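Local structure of aldehyde dehydrogenase 12 (Zea mays, 6D97) at the interface of chains A and B and the interface of chains A and C. The protein catalyses the NAD+-dependent oxidation of L-glutamate gamma-semialdehyde to glutamate, the last step of proline catabolism in plants. Coordinates in Å, arbitrary orientation; residue numbers count along the deposited sequence, not the author numbering. Chains: chain A/B/C, Aldehyde dehydrogenase 12.

Contact 1: the interface of chains A and B. Residues chain A 178-179, 181, 534-536; chain B 471-472, 475.
B:Gln475, on helix 471-479, pushes its side chain between two stretches of chain A in this subunit interface. One stretch is the loop at A:Leu178 and A:Gly179 with strand 180-187. The other is the segment A:Val534 to A:Pro536 that follows strand 526-533. B:Gln475 hides 81 Å² against chain A, and its amide end is the tightly packed part. Its CG lies in the crowded position between backbone N and carbonyl carbon (chi1 79°), and the chain is extended beyond it. The amide nitrogen B:Gln475 NE2 donates to the backbone carbonyl A:Gly535 O at 2.9 Å, nearly straight at 166°, from above that carbonyl plane. The amide oxygen B:Gln475 OE1 takes a longer bond of 3.3 Å from A:Arg181 NH1. A:Arg181 NH2 adds a weak one. The guanidinium meets OE1 with its edge, and its plane stands 82° from the amide. The flanks of the amide are packed. A:Leu178 CG lies 3.6 Å from B:Gln475 NE2. A:Val534 CG2 comes tip to tip with B:Gln475 OE1 at 3.4 Å. The looser part lies toward the start of the helix. There B:Pro471 CB comes no nearer than 4.2 Å, to A:Val534 CB. B:Leu472 is intermediate and covers the A:Val534–A:Gly535 backbone with one branch. B:Leu472 CD2 lies 3.4 Å from the carbonyl oxygen A:Val534 O.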
loop_
_atom_site.group_PDB
_atom_site.type_symbol
_atom_site.label_atom_id
_atom_site.label_comp_id
_atom_site.label_asym_id
_atom_site.label_seq_id
_atom_site.Cartn_x
_atom_site.Cartn_y
_atom_site.Cartn_z
ATOM N N LEU A 178 -17.914 -16.857 -7.180
ATOM C CA LEU A 178 -17.725 -16.377 -8.542
ATOM C C LEU A 178 -18.616 -15.173 -8.817
ATOM O O LEU A 178 -19.796 -15.163 -8.460
ATOM C CB LEU A 178 -18.032 -17.503 -9.533
ATOM C CG LEU A 178 -17.953 -17.194 -11.027
ATOM C CD1 LEU A 178 -16.528 -16.828 -11.421
ATOM C CD2 LEU A 178 -18.439 -18.387 -11.830
ATOM N N GLY A 179 -18.035 -14.144 -9.426
ATOM C CA GLY A 179 -18.781 -12.957 -9.780
ATOM C C GLY A 179 -18.840 -11.884 -8.718
ATOM O O GLY A 179 -19.390 -10.808 -8.982
ATOM N N ARG A 181 -16.740 -9.343 -6.148
ATOM C CA ARG A 181 -15.480 -8.713 -5.781
ATOM C C ARG A 181 -15.807 -7.325 -5.250
ATOM O O ARG A 181 -16.656 -6.629 -5.812
ATOM C CB ARG A 181 -14.518 -8.642 -6.974
ATOM C CG ARG A 181 -15.193 -8.209 -8.257
ATOM C CD ARG A 181 -14.545 -8.824 -9.488
ATOM N NE ARG A 181 -15.415 -8.738 -10.663
ATOM C CZ ARG A 181 -16.017 -9.780 -11.233
ATOM N NH1 ARG A 181 -15.835 -10.998 -10.743
ATOM N NH2 ARG A 181 -16.790 -9.606 -12.299
ATOM N N VAL A 534 -22.069 -10.049 -9.929
ATOM C CA VAL A 534 -22.700 -10.132 -11.243
ATOM C C VAL A 534 -23.294 -11.497 -11.551
ATOM O O VAL A 534 -23.931 -11.660 -12.603
ATOM C CB VAL A 534 -21.687 -9.789 -12.350
ATOM C CG1 VAL A 534 -21.176 -8.367 -12.184
ATOM C CG2 VAL A 534 -20.534 -10.780 -12.320
ATOM N N GLY A 535 -23.093 -12.484 -10.689
ATOM C CA GLY A 535 -23.528 -13.825 -10.977
ATOM C C GLY A 535 -22.376 -14.696 -11.431
ATOM O O GLY A 535 -21.206 -14.309 -11.349
ATOM N N PRO A 536 -22.687 -15.898 -11.941
ATOM C CA PRO A 536 -24.040 -16.428 -12.156
ATOM C C PRO A 536 -24.762 -16.814 -10.871
ATOM O O PRO A 536 -24.127 -17.128 -9.863
ATOM C CB PRO A 536 -23.791 -17.672 -13.014
ATOM C CG PRO A 536 -22.435 -18.121 -12.600
ATOM C CD PRO A 536 -21.653 -16.853 -12.372
ATOM N N PRO B 471 -20.395 -9.654 -18.569
ATOM C CA PRO B 471 -19.524 -9.897 -17.404
ATOM C C PRO B 471 -19.330 -11.369 -17.069
ATOM O O PRO B 471 -18.273 -11.739 -16.541
ATOM C CB PRO B 471 -20.242 -9.148 -16.272
ATOM C CG PRO B 471 -21.659 -9.049 -16.717
ATOM C CD PRO B 471 -21.610 -8.907 -18.208
ATOM N N LEU B 472 -20.319 -12.221 -17.351
ATOM C CA LEU B 472 -20.153 -13.648 -17.088
ATOM C C LEU B 472 -19.163 -14.275 -18.063
ATOM O O LEU B 472 -18.388 -15.161 -17.684
ATOM C CB LEU B 472 -21.504 -14.360 -17.158
ATOM C CG LEU B 472 -22.648 -13.774 -16.326
ATOM C CD1 LEU B 472 -23.893 -14.632 -16.482
ATOM C CD2 LEU B 472 -22.280 -13.630 -14.853
ATOM N N GLN B 475 -15.497 -12.745 -17.025
ATOM C CA GLN B 475 -14.915 -13.332 -15.821
ATOM C C GLN B 475 -14.601 -14.811 -16.008
ATOM O O GLN B 475 -13.680 -15.333 -15.367
ATOM C CB GLN B 475 -15.849 -13.122 -14.630
ATOM C CG GLN B 475 -17.026 -14.076 -14.563
ATOM C CD GLN B 475 -17.970 -13.740 -13.427
ATOM O OE1 GLN B 475 -17.788 -12.744 -12.731
ATOM N NE2 GLN B 475 -18.992 -14.566 -13.240
#

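Contact 2: the interface of chains A and C. Residues chain A 93-95, 99, 102, 187; chain C 456, 479-480, 482.
The side-chain nitrogen A:Asn99 ND2 is held by two hydrogen bonds, one to each subunit. It donates to A:His95 O at 2.8 Å within chain A. A:Asn99 ND2 also donates to C:Gly479 O at 2.8 Å, in the carbonyl plane and on a lone pair. Both acceptors lie close to the amide plane, so the rotation of the amide is fixed. The ring of A:His95 is sandwiched. A:Pro93 CB lies over one face, toward the rim. C:Arg480 CA sits over the centre of the other, 3.4 Å from the centroid of the A:His95 ring, as a CH-pi contact. Within chain A, A:Lys102 NZ donates to the ring nitrogen A:His95 ND1 at 2.9 Å, near the ring plane, and would favour a ring with ND1 unprotonated. An alanine here removes the ring that C:Arg480 CA covers and the acceptor of A:Lys102 NZ, and would probably loosen the packing across the interface and leave the lysine less well placed. A second set of polar bonds involves C:Glu456, whose chain bends at chi2 (76°). The carboxylate oxygen C:Glu456 OE2 accepts from the backbone A:Lys94 N at 2.8 Å, through the syn lone pair. A:Lys94 bends at chi3 (-82°), and A:Lys94 NZ donates to the backbone C:Glu456 O at 2.9 Å. C:Val482 CG2 packs on A:Lys94 CB. In the fold, chain A offers loop residues 93-102, beside A:Trp187 ending strand 180-187. Chain C offers helix 448-457, the end of helix 471-479 and the loop after it.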
loop_
_atom_site.group_PDB
_atom_site.type_symbol
_atom_site.label_atom_id
_atom_site.label_comp_id
_atom_site.label_asym_id
_atom_site.label_seq_id
_atom_site.Cartn_x
_atom_site.Cartn_y
_atom_site.Cartn_z
ATOM N N PRO A 93 -22.106 18.449 -8.313
ATOM C CA PRO A 93 -22.855 17.428 -7.573
ATOM C C PRO A 93 -21.964 16.742 -6.549
ATOM O O PRO A 93 -20.744 16.912 -6.527
ATOM C CB PRO A 93 -23.291 16.454 -8.669
ATOM C CG PRO A 93 -22.178 16.542 -9.668
ATOM C CD PRO A 93 -21.721 17.983 -9.656
ATOM N N LYS A 94 -22.594 15.937 -5.693
ATOM C CA LYS A 94 -21.836 15.272 -4.643
ATOM C C LYS A 94 -20.942 14.164 -5.184
ATOM O O LYS A 94 -20.039 13.713 -4.469
ATOM C CB LYS A 94 -22.784 14.729 -3.578
ATOM C CG LYS A 94 -23.270 15.800 -2.622
ATOM C CD LYS A 94 -24.273 15.256 -1.620
ATOM C CE LYS A 94 -25.668 15.192 -2.210
ATOM N NZ LYS A 94 -26.706 14.848 -1.201
ATOM N N HIS A 95 -21.157 13.720 -6.425
ATOM C CA HIS A 95 -20.232 12.800 -7.073
ATOM C C HIS A 95 -19.152 13.522 -7.873
ATOM O O HIS A 95 -18.489 12.895 -8.709
ATOM C CB HIS A 95 -20.980 11.788 -7.954
ATOM C CG HIS A 95 -22.173 12.342 -8.667
ATOM N ND1 HIS A 95 -22.111 12.847 -9.947
ATOM C CD2 HIS A 95 -23.471 12.429 -8.292
ATOM C CE1 HIS A 95 -23.313 13.244 -10.322
ATOM N NE2 HIS A 95 -24.158 13.000 -9.337
ATOM N N ASN A 99 -14.656 11.602 -10.761
ATOM C CA ASN A 99 -14.358 10.600 -9.748
ATOM C C ASN A 99 -13.728 9.414 -10.469
ATOM O O ASN A 99 -13.627 9.448 -11.703
ATOM C CB ASN A 99 -15.619 10.219 -8.960
ATOM C CG ASN A 99 -16.739 9.716 -9.838
ATOM O OD1 ASN A 99 -16.593 8.712 -10.534
ATOM N ND2 ASN A 99 -17.890 10.382 -9.769
ATOM N N LYS A 102 -16.035 8.508 -13.394
ATOM C CA LYS A 102 -16.714 9.526 -14.187
ATOM C C LYS A 102 -15.721 10.593 -14.622
ATOM O O LYS A 102 -14.967 11.113 -13.794
ATOM C CB LYS A 102 -17.855 10.167 -13.396
ATOM C CG LYS A 102 -18.622 11.207 -14.190
ATOM C CD LYS A 102 -19.632 11.926 -13.324
ATOM C CE LYS A 102 -18.924 12.791 -12.298
ATOM N NZ LYS A 102 -19.866 13.686 -11.576
ATOM N N TRP A 187 -13.574 8.714 -3.240
ATOM C CA TRP A 187 -14.631 9.516 -3.843
ATOM C C TRP A 187 -14.478 10.975 -3.441
ATOM O O TRP A 187 -14.103 11.267 -2.304
ATOM C CB TRP A 187 -16.002 9.021 -3.398
ATOM C CG TRP A 187 -16.972 8.889 -4.512
ATOM C CD1 TRP A 187 -18.123 9.602 -4.697
ATOM C CD2 TRP A 187 -16.881 7.979 -5.610
ATOM N NE1 TRP A 187 -18.756 9.187 -5.844
ATOM C CE2 TRP A 187 -18.012 8.193 -6.425
ATOM C CE3 TRP A 187 -15.952 7.003 -5.985
ATOM C CZ2 TRP A 187 -18.238 7.467 -7.593
ATOM C CZ3 TRP A 187 -16.177 6.282 -7.143
ATOM C CH2 TRP A 187 -17.313 6.519 -7.935
ATOM N N GLU C 456 -29.535 11.964 -5.581
ATOM C CA GLU C 456 -28.625 13.059 -5.261
ATOM C C GLU C 456 -29.242 14.046 -4.271
ATOM O O GLU C 456 -28.512 14.678 -3.497
ATOM C CB GLU C 456 -28.201 13.768 -6.551
ATOM C CG GLU C 456 -27.493 15.107 -6.361
ATOM C CD GLU C 456 -26.046 14.968 -5.911
ATOM O OE1 GLU C 456 -25.541 13.824 -5.861
ATOM O OE2 GLU C 456 -25.414 16.010 -5.620
ATOM N N GLY C 479 -20.993 6.198 -11.399
ATOM C CA GLY C 479 -20.293 7.463 -11.533
ATOM C C GLY C 479 -21.079 8.662 -11.046
ATOM O O GLY C 479 -20.479 9.685 -10.702
ATOM N N ARG C 480 -22.405 8.562 -11.008
ATOM C CA ARG C 480 -23.265 9.673 -10.620
ATOM C C ARG C 480 -24.063 9.333 -9.364
ATOM O O ARG C 480 -25.250 9.647 -9.252
ATOM C CB ARG C 480 -24.183 10.077 -11.773
ATOM C CG ARG C 480 -23.430 10.500 -13.033
ATOM C CD ARG C 480 -24.343 11.196 -14.025
ATOM N NE ARG C 480 -25.169 10.256 -14.776
ATOM C CZ ARG C 480 -26.224 10.604 -15.509
ATOM N NH1 ARG C 480 -26.591 11.875 -15.579
ATOM N NH2 ARG C 480 -26.915 9.682 -16.167
ATOM N N VAL C 482 -23.198 8.259 -4.794
ATOM C CA VAL C 482 -22.278 8.567 -3.700
ATOM C C VAL C 482 -22.165 7.435 -2.678
ATOM O O VAL C 482 -21.082 7.205 -2.127
ATOM C CB VAL C 482 -22.704 9.877 -3.007
ATOM C CG1 VAL C 482 -21.911 10.104 -1.731
ATOM C CG2 VAL C 482 -22.528 11.063 -3.948
#

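Contact 3: the interface of chains A and B. Residues chain A 112, 160-163, 166; chain B 154, 157-158, 499-500.
The loop between helices 142-157 and 163-167 of chain A meets the last turn of helix 142-157 and the start of the same loop in chain B, with the loop at B:Gln499 and B:Asn500 beside them. A:Asp162 and B:Asn158 are joined through a pair of bonds. The side-chain oxygen B:Asn158 OD1 accepts from the backbone A:Asp162 N at 2.6 Å, almost straight at 176° and in the carbonyl plane. The amide nitrogen B:Asn158 ND2 returns a bond of 3.0 Å to the carboxylate oxygen A:Asp162 OD2, on its anti lone pair. B:Gln499 NE2 donates to A:Asp162 OD2 at 2.6 Å, on its syn lone pair. OD2 thus accepts two bonds from chain B. The B:Gln499 amide lies nearly coplanar with the carboxylate, 10° apart, whereas the B:Asn158 amide is turned by 51°. The paired donors would probably stabilise the charged form of A:Asp162. B:Asn500 CB packs against the carboxylate carbon A:Asp162 CG at 3.6 Å. The backbone B:Asn158 O accepts from A:Gln163 NE2 at 2.7 Å, on a lone pair. About one turn earlier in helix 142-157, B:Lys154 NZ forms a long salt bridge to A:Asp112 OD1 at 3.5 Å, and a looser one to B:Glu157 in its own chain. The lysine may offset repulsion between those two acids. A:Phe166 turns its ring edge to chain B: A:Phe166 CE1 lies 3.6 Å from B:Asn500 O.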
loop_
_atom_site.group_PDB
_atom_site.type_symbol
_atom_site.label_atom_id
_atom_site.label_comp_id
_atom_site.label_asym_id
_atom_site.label_seq_id
_atom_site.Cartn_x
_atom_site.Cartn_y
_atom_site.Cartn_z
ATOM N N ASP A 112 -1.506 17.496 -16.573
ATOM C CA ASP A 112 -0.947 18.436 -17.540
ATOM C C ASP A 112 -0.908 19.854 -16.985
ATOM O O ASP A 112 0.083 20.570 -17.174
ATOM C CB ASP A 112 -1.747 18.398 -18.842
ATOM C CG ASP A 112 -1.483 17.143 -19.653
ATOM O OD1 ASP A 112 -0.440 16.491 -19.422
ATOM O OD2 ASP A 112 -2.320 16.807 -20.517
ATOM N N CYS A 160 2.601 15.671 -11.947
ATOM C CA CYS A 160 2.617 15.708 -13.399
ATOM C C CYS A 160 2.257 14.334 -13.959
ATOM O O CYS A 160 2.208 13.332 -13.240
ATOM C CB CYS A 160 3.989 16.144 -13.912
ATOM S SG CYS A 160 4.573 17.740 -13.297
ATOM N N GLY A 161 2.006 14.300 -15.266
ATOM C CA GLY A 161 1.722 13.044 -15.943
ATOM C C GLY A 161 0.529 12.323 -15.344
ATOM O O GLY A 161 -0.583 12.855 -15.274
ATOM N N ASP A 162 0.767 11.089 -14.901
ATOM C CA ASP A 162 -0.279 10.226 -14.368
ATOM C C ASP A 162 -0.448 10.343 -12.859
ATOM O O ASP A 162 -1.286 9.633 -12.291
ATOM C CB ASP A 162 0.009 8.758 -14.718
ATOM C CG ASP A 162 -0.069 8.475 -16.207
ATOM O OD1 ASP A 162 -1.127 8.734 -16.817
ATOM O OD2 ASP A 162 0.935 7.986 -16.766
ATOM N N GLN A 163 0.317 11.209 -12.190
ATOM C CA GLN A 163 0.353 11.168 -10.730
ATOM C C GLN A 163 -0.946 11.640 -10.085
ATOM O O GLN A 163 -1.232 11.247 -8.949
ATOM C CB GLN A 163 1.540 11.981 -10.204
ATOM C CG GLN A 163 2.902 11.336 -10.483
ATOM C CD GLN A 163 3.106 10.002 -9.760
ATOM O OE1 GLN A 163 2.293 9.592 -8.930
ATOM N NE2 GLN A 163 4.204 9.325 -10.077
ATOM N N PHE A 166 -3.053 8.611 -10.423
ATOM C CA PHE A 166 -2.631 7.643 -9.418
ATOM C C PHE A 166 -3.182 7.952 -8.031
ATOM O O PHE A 166 -3.254 7.044 -7.195
ATOM C CB PHE A 166 -1.105 7.572 -9.362
ATOM C CG PHE A 166 -0.481 6.897 -10.550
ATOM C CD1 PHE A 166 -1.238 6.109 -11.401
ATOM C CD2 PHE A 166 0.876 7.039 -10.801
ATOM C CE1 PHE A 166 -0.654 5.481 -12.488
ATOM C CE2 PHE A 166 1.465 6.419 -11.886
ATOM C CZ PHE A 166 0.699 5.639 -12.733
ATOM N N LYS B 154 5.626 11.101 -21.239
ATOM C CA LYS B 154 4.717 10.981 -20.102
ATOM C C LYS B 154 5.358 10.211 -18.954
ATOM O O LYS B 154 5.189 10.579 -17.786
ATOM C CB LYS B 154 3.417 10.306 -20.543
ATOM C CG LYS B 154 2.378 11.268 -21.106
ATOM C CD LYS B 154 1.742 12.085 -19.990
ATOM C CE LYS B 154 0.865 13.200 -20.533
ATOM N NZ LYS B 154 1.662 14.275 -21.182
ATOM N N GLU B 157 7.461 12.412 -17.041
ATOM C CA GLU B 157 6.641 13.314 -16.239
ATOM C C GLU B 157 6.176 12.651 -14.950
ATOM O O GLU B 157 5.940 13.342 -13.955
ATOM C CB GLU B 157 5.440 13.811 -17.045
ATOM C CG GLU B 157 5.734 15.026 -17.906
ATOM C CD GLU B 157 4.473 15.741 -18.358
ATOM O OE1 GLU B 157 4.587 16.734 -19.110
ATOM O OE2 GLU B 157 3.370 15.313 -17.956
ATOM N N ASN B 158 6.059 11.321 -14.936
ATOM C CA ASN B 158 5.618 10.626 -13.732
ATOM C C ASN B 158 6.686 10.574 -12.650
ATOM O O ASN B 158 6.370 10.221 -11.509
ATOM C CB ASN B 158 5.174 9.201 -14.070
ATOM C CG ASN B 158 3.887 9.167 -14.864
ATOM O OD1 ASN B 158 3.143 10.147 -14.909
ATOM N ND2 ASN B 158 3.611 8.031 -15.489
ATOM N N GLN B 499 2.120 4.122 -20.330
ATOM C CA GLN B 499 2.909 4.109 -19.107
ATOM C C GLN B 499 2.060 4.124 -17.843
ATOM O O GLN B 499 2.611 3.941 -16.752
ATOM C CB GLN B 499 3.861 5.304 -19.091
ATOM C CG GLN B 499 3.184 6.629 -18.760
ATOM C CD GLN B 499 2.156 7.058 -19.800
ATOM O OE1 GLN B 499 2.370 6.919 -21.004
ATOM N NE2 GLN B 499 1.029 7.580 -19.332
ATOM N N ASN B 500 0.752 4.348 -17.950
ATOM C CA ASN B 500 -0.075 4.416 -16.752
ATOM C C ASN B 500 -0.464 3.047 -16.211
ATOM O O ASN B 500 -1.019 2.978 -15.109
ATOM C CB ASN B 500 -1.338 5.241 -17.011
ATOM C CG ASN B 500 -2.007 4.894 -18.321
ATOM O OD1 ASN B 500 -1.521 5.265 -19.386
ATOM N ND2 ASN B 500 -3.137 4.197 -18.250
#

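Contacts 1 and 3 both join chains A and B, with centres of their C-alpha atoms about 32 Å apart. Contact 2 joins chains A and C and lies about 25 Å from contact 1 and 24 Å from contact 3, measured the same way. Chain A therefore faces two neighbours at once in the deposited assembly of four copies. Strand 180-187 serves contacts 1 and 2, through residues at either end. Helix 471-479 also serves both, in chain B for contact 1 and chain C for contact 2. One helix can thus supply two different interfaces. Each interface is two-fold symmetric, so every contact has a twin with the chains exchanged, as fits a tetramer.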